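Local coordinates for alkaline phosphatase (Thermus thermophilus, PDB 7KWD) that hydrolyses phosphate monoesters as a homodimeric, zinc- and magnesium-dependent alkaline phosphatase that passes through a phosphoserine intermediate, at the interface of chains A and B. Coordinates in Å, arbitrary orientation; residue numbers count along the deposited sequence, not the author numbering. Chains: chain A/B, Alkaline phosphatase.

Contact 1: the interface of chains A and B. Residues chain A 58-59, 62-63, 325, 336; chain B 86, 91.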
# COMPACT_ATOMS: atom_id res chain seq x y z
N GLN A 58 9.74 -8.65 -3.77
CA GLN A 58 9.20 -9.99 -4.00
C GLN A 58 9.41 -10.42 -5.45
O GLN A 58 9.87 -11.53 -5.72
CB GLN A 58 7.70 -10.00 -3.67
CG GLN A 58 7.02 -11.35 -3.86
CD GLN A 58 5.52 -11.27 -3.57
OE1 GLN A 58 5.00 -11.95 -2.69
NE2 GLN A 58 4.82 -10.42 -4.32
N ALA A 59 9.10 -9.52 -6.39
CA ALA A 59 9.25 -9.83 -7.81
C ALA A 59 10.72 -9.92 -8.18
O ALA A 59 11.12 -10.83 -8.91
CB ALA A 59 8.56 -8.76 -8.65
N ARG A 62 12.35 -13.27 -7.15
CA ARG A 62 11.92 -14.40 -7.96
C ARG A 62 12.46 -14.27 -9.38
O ARG A 62 13.15 -15.16 -9.89
CB ARG A 62 10.40 -14.50 -7.99
CG ARG A 62 9.82 -15.20 -6.75
CD ARG A 62 8.31 -14.86 -6.59
NE ARG A 62 7.68 -15.69 -5.55
CZ ARG A 62 7.29 -16.95 -5.73
NH1 ARG A 62 7.44 -17.56 -6.91
NH2 ARG A 62 6.77 -17.61 -4.72
N ARG A 63 12.21 -13.11 -10.01
CA ARG A 63 12.49 -12.93 -11.42
C ARG A 63 13.98 -12.78 -11.72
O ARG A 63 14.46 -13.28 -12.75
CB ARG A 63 11.74 -11.70 -11.91
CG ARG A 63 11.85 -11.46 -13.38
CD ARG A 63 10.90 -10.36 -13.78
NE ARG A 63 11.19 -9.85 -15.11
CZ ARG A 63 10.47 -10.12 -16.20
NH1 ARG A 63 9.39 -10.90 -16.13
NH2 ARG A 63 10.81 -9.58 -17.36
N LEU A 325 5.63 0.01 -8.59
CA LEU A 325 5.75 -0.52 -9.94
C LEU A 325 4.38 -0.45 -10.59
O LEU A 325 3.42 -1.03 -10.07
CB LEU A 325 6.25 -1.96 -9.91
CG LEU A 325 6.52 -2.54 -11.30
CD1 LEU A 325 7.86 -2.06 -11.95
CD2 LEU A 325 6.51 -4.07 -11.18
N SER A 336 6.68 -5.76 -16.01
CA SER A 336 7.81 -6.35 -15.31
C SER A 336 9.17 -5.83 -15.78
O SER A 336 10.18 -6.10 -15.11
CB SER A 336 7.80 -7.87 -15.44
OG SER A 336 6.61 -8.41 -14.89
N TYR B 86 -0.21 -10.17 -9.25
CA TYR B 86 0.45 -10.26 -10.55
C TYR B 86 -0.27 -11.28 -11.44
O TYR B 86 -0.91 -12.23 -10.97
CB TYR B 86 1.91 -10.67 -10.43
CG TYR B 86 2.23 -11.86 -9.59
CD1 TYR B 86 2.21 -13.15 -10.11
CD2 TYR B 86 2.65 -11.69 -8.27
CE1 TYR B 86 2.56 -14.24 -9.33
CE2 TYR B 86 2.98 -12.75 -7.50
CZ TYR B 86 2.95 -14.02 -8.01
OH TYR B 86 3.32 -15.03 -7.15
N TYR B 91 3.96 -8.31 -13.57
CA TYR B 91 3.79 -8.04 -12.15
C TYR B 91 2.75 -6.97 -11.86
O TYR B 91 2.41 -6.75 -10.69
CB TYR B 91 5.14 -7.65 -11.56
CG TYR B 91 5.86 -8.91 -11.28
CD1 TYR B 91 5.49 -9.67 -10.22
CD2 TYR B 91 6.84 -9.38 -12.11
CE1 TYR B 91 6.06 -10.81 -9.97
CE2 TYR B 91 7.43 -10.54 -11.86
CZ TYR B 91 7.03 -11.27 -10.76
OH TYR B 91 7.59 -12.51 -10.42

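Contact 2: the interface of chains A and B. Residues chain A 92-94, 279, 431-433; chain B 327, 332.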
# COMPACT_ATOMS: atom_id res chain seq x y z
N VAL A 92 -0.42 11.35 9.18
CA VAL A 92 0.86 10.86 8.71
C VAL A 92 1.89 11.07 9.80
O VAL A 92 2.19 12.22 10.17
CB VAL A 92 1.30 11.55 7.42
CG1 VAL A 92 2.66 11.00 6.95
CG2 VAL A 92 0.21 11.40 6.36
N THR A 93 2.45 9.98 10.30
CA THR A 93 3.36 10.04 11.43
C THR A 93 4.76 10.31 10.90
O THR A 93 5.05 10.13 9.73
CB THR A 93 3.34 8.72 12.19
OG1 THR A 93 4.04 8.81 13.43
CG2 THR A 93 3.99 7.65 11.35
N GLU A 94 5.66 10.67 11.80
CA GLU A 94 7.08 10.42 11.49
C GLU A 94 7.62 9.44 12.54
O GLU A 94 6.88 8.87 13.35
CB GLU A 94 7.87 11.72 11.36
CG GLU A 94 7.64 12.70 12.47
CD GLU A 94 8.12 12.13 13.81
OE1 GLU A 94 7.27 11.55 14.54
OE2 GLU A 94 9.33 12.22 14.14
N HIS A 279 12.42 8.25 0.52
CA HIS A 279 12.47 9.71 0.49
C HIS A 279 13.17 10.21 -0.78
O HIS A 279 12.68 11.13 -1.45
CB HIS A 279 13.20 10.24 1.72
CG HIS A 279 12.36 10.33 2.95
ND1 HIS A 279 11.16 11.01 2.97
CD2 HIS A 279 12.53 9.83 4.20
CE1 HIS A 279 10.64 10.95 4.18
NE2 HIS A 279 11.47 10.25 4.95
N GLY A 431 7.72 12.53 -1.83
CA GLY A 431 8.99 12.27 -1.19
C GLY A 431 8.87 12.11 0.33
O GLY A 431 9.88 12.16 1.04
N GLN A 432 7.65 11.91 0.84
CA GLN A 432 7.40 11.91 2.28
C GLN A 432 6.67 10.63 2.72
O GLN A 432 6.28 9.80 1.91
CB GLN A 432 6.56 13.15 2.65
CG GLN A 432 7.29 14.47 2.42
CD GLN A 432 7.08 15.01 1.01
OE1 GLN A 432 7.91 14.78 0.14
NE2 GLN A 432 5.96 15.71 0.78
N HIS A 433 6.47 10.50 4.04
CA HIS A 433 5.68 9.39 4.58
C HIS A 433 4.24 9.48 4.09
O HIS A 433 3.73 10.55 3.73
CB HIS A 433 5.64 9.42 6.10
CG HIS A 433 6.98 9.44 6.73
ND1 HIS A 433 7.16 9.60 8.08
CD2 HIS A 433 8.22 9.35 6.19
CE1 HIS A 433 8.45 9.60 8.36
NE2 HIS A 433 9.11 9.47 7.23
N GLY B 327 3.19 13.26 4.05
CA GLY B 327 3.67 14.14 5.10
C GLY B 327 3.79 15.58 4.66
O GLY B 327 4.49 15.86 3.69
N TYR B 332 5.75 16.94 9.70
CA TYR B 332 4.55 16.37 9.08
C TYR B 332 3.28 16.64 9.89
O TYR B 332 2.24 15.99 9.68
CB TYR B 332 4.71 14.86 8.85
CG TYR B 332 5.79 14.47 7.86
CD1 TYR B 332 6.32 15.40 6.96
CD2 TYR B 332 6.30 13.18 7.85
CE1 TYR B 332 7.30 15.02 6.06
CE2 TYR B 332 7.26 12.80 6.97
CZ TYR B 332 7.74 13.71 6.08
OH TYR B 332 8.72 13.29 5.22

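Contact 1: the interface of chains A and B
B:Tyr91 lays one face of its phenol ring against A:Ala59 and an edge against A:Ser336, and its 81 Å² of hidden surface, against 222 Å² for the whole patch, marks it as the anchor. One face of the ring takes the methyl group of A:Ala59: CB stands over the middle of the ring, 3.5 Å from its centroid, which is CH-pi geometry. At the rim, A:Ser336 CB lies in the ring plane beside B:Tyr91 CD2, so the serine abuts an edge while the alanine covers a face. The same serine supplies the polar link, its hydroxyl OG accepting a hydrogen bond from the backbone N of B:Tyr91 at 3.0 Å with a moderately bent 146° at the hydrogen. Further aliphatic contacts bound the tyrosine. A:Leu325 presents its CD2 methyl to B:Tyr91 CB at 3.8 Å, near the root of the side chain. A:Arg63 brings its CD methylene to 4.0 Å from B:Tyr91 CE2, beyond the rim and slightly to the A:Ala59 side of the ring plane, and its guanidinium plane is turned 85° from the ring, which rules out a parallel cation-pi stack.

Neighbouring groups are likely to steady these positions. With CG of A:Arg63 anti to the backbone N (chi1 -175°), the extended chain projects away from the helix, roughly across its axis, until the guanidinium lies flat against A:Ser336 CB, 3.5 Å from the guanidinium plane. On chain B, the ring of B:Tyr86 offers a face to B:Tyr91 CE1, which sits toward its rim. Farther out, the side-chain amide NE2 of A:Gln58 comes to 4.3 Å from B:Tyr86 CE2, a loose contact only.

A:Gln58, A:Ala59, A:Arg62 and A:Arg63 form one stripe along helix 51-65, the spacing expected for neighbouring turns. A:Leu325 closes strand 323-325 and A:Ser336 immediately precedes helix 337-340, whereas both tyrosines belong to loop segments of the partner. The patch is thus a helix-and-loop surface clasping an aromatic loop from the other subunit of the homodimer.

Contact 2: the interface of chains A and B
A:His433 and B:Tyr332 both carry CG beside the backbone N and opposite the carbonyl carbon (chi1 -54° and -65°), which brings imidazole and phenol together at about a right angle. The planes are 79° apart, an edge-to-face pair in which the tyrosine supplies the edge: its CE2 stands over the centre of the imidazole, 3.4 Å from A:His433 CG. The phenol oxygen OH continues past this ring to A:His279, approaching its CE1 at 3.2 Å, while A:Gln432 CB packs 3.4 Å from the same oxygen.

Backbone groups of B:Gly327 secure the flank. Its N donates to A:His433 O at 2.8 Å, and its O accepts the side-chain NE2 of A:Gln432 at 3.3 Å; NE2 approaches nearly in line with the C=O, and B:Gly327 O lies in the plane of the A:Gln432 amide. A:Val92 adds its CG1 methyl against the glycine's CA.

Behind the first shell, both histidines are held by ND1. A:His433 ND1 donates in the ring plane to A:Thr93 O at 2.7 Å, and A:His279 ND1 likewise to A:Gly431 O at 2.6 Å. These bonds fix both ring rotations and occupy ND1, consistent with each histidine binding the zinc ion through NE2, with A:Asp275 as a further ligand; the two NE2 atoms are 3.4 Å apart. Replacing A:His433 with an alanine would probably deprive that zinc of a ligand, leave A:Thr93 O without its imidazole donor and open a gap beneath the B:Tyr332 ring edge.

Chain A contributes the loop leading into helix 95-104, which begins at the nucleophile A:Ser95, the start of strand 433-434, and A:His279 near the end of helix 273-280. Chain B contributes B:Gly327, just past strand 323-325, and B:Tyr332, the last residue of the 3-10 helix 330-332. The partner subunit therefore packs directly against the histidines of a zinc site, and probably buttresses them.

The C-alpha centres of contact 1 and contact 2 lie about 26 Å apart, yet both partly use the same two stretches of sequence (around 91-92 and 325-336) with chains exchanged; helix 51-65 belongs to contact 1 alone, and A:His279 and the 431-433 segment to contact 2. Contact 1 sets B:Tyr91 against A:Leu325 and A:Ser336; contact 2 sets A:Val92 beside B:Gly327, with B:Tyr332 close by. By symmetry, the twin of contact 1 must adjoin contact 2. The centre of contact 2 is about 8 Å from A:Ser95, that of contact 1 about 27 Å. The exchange suggests that dimerisation braces each active site with the other subunit.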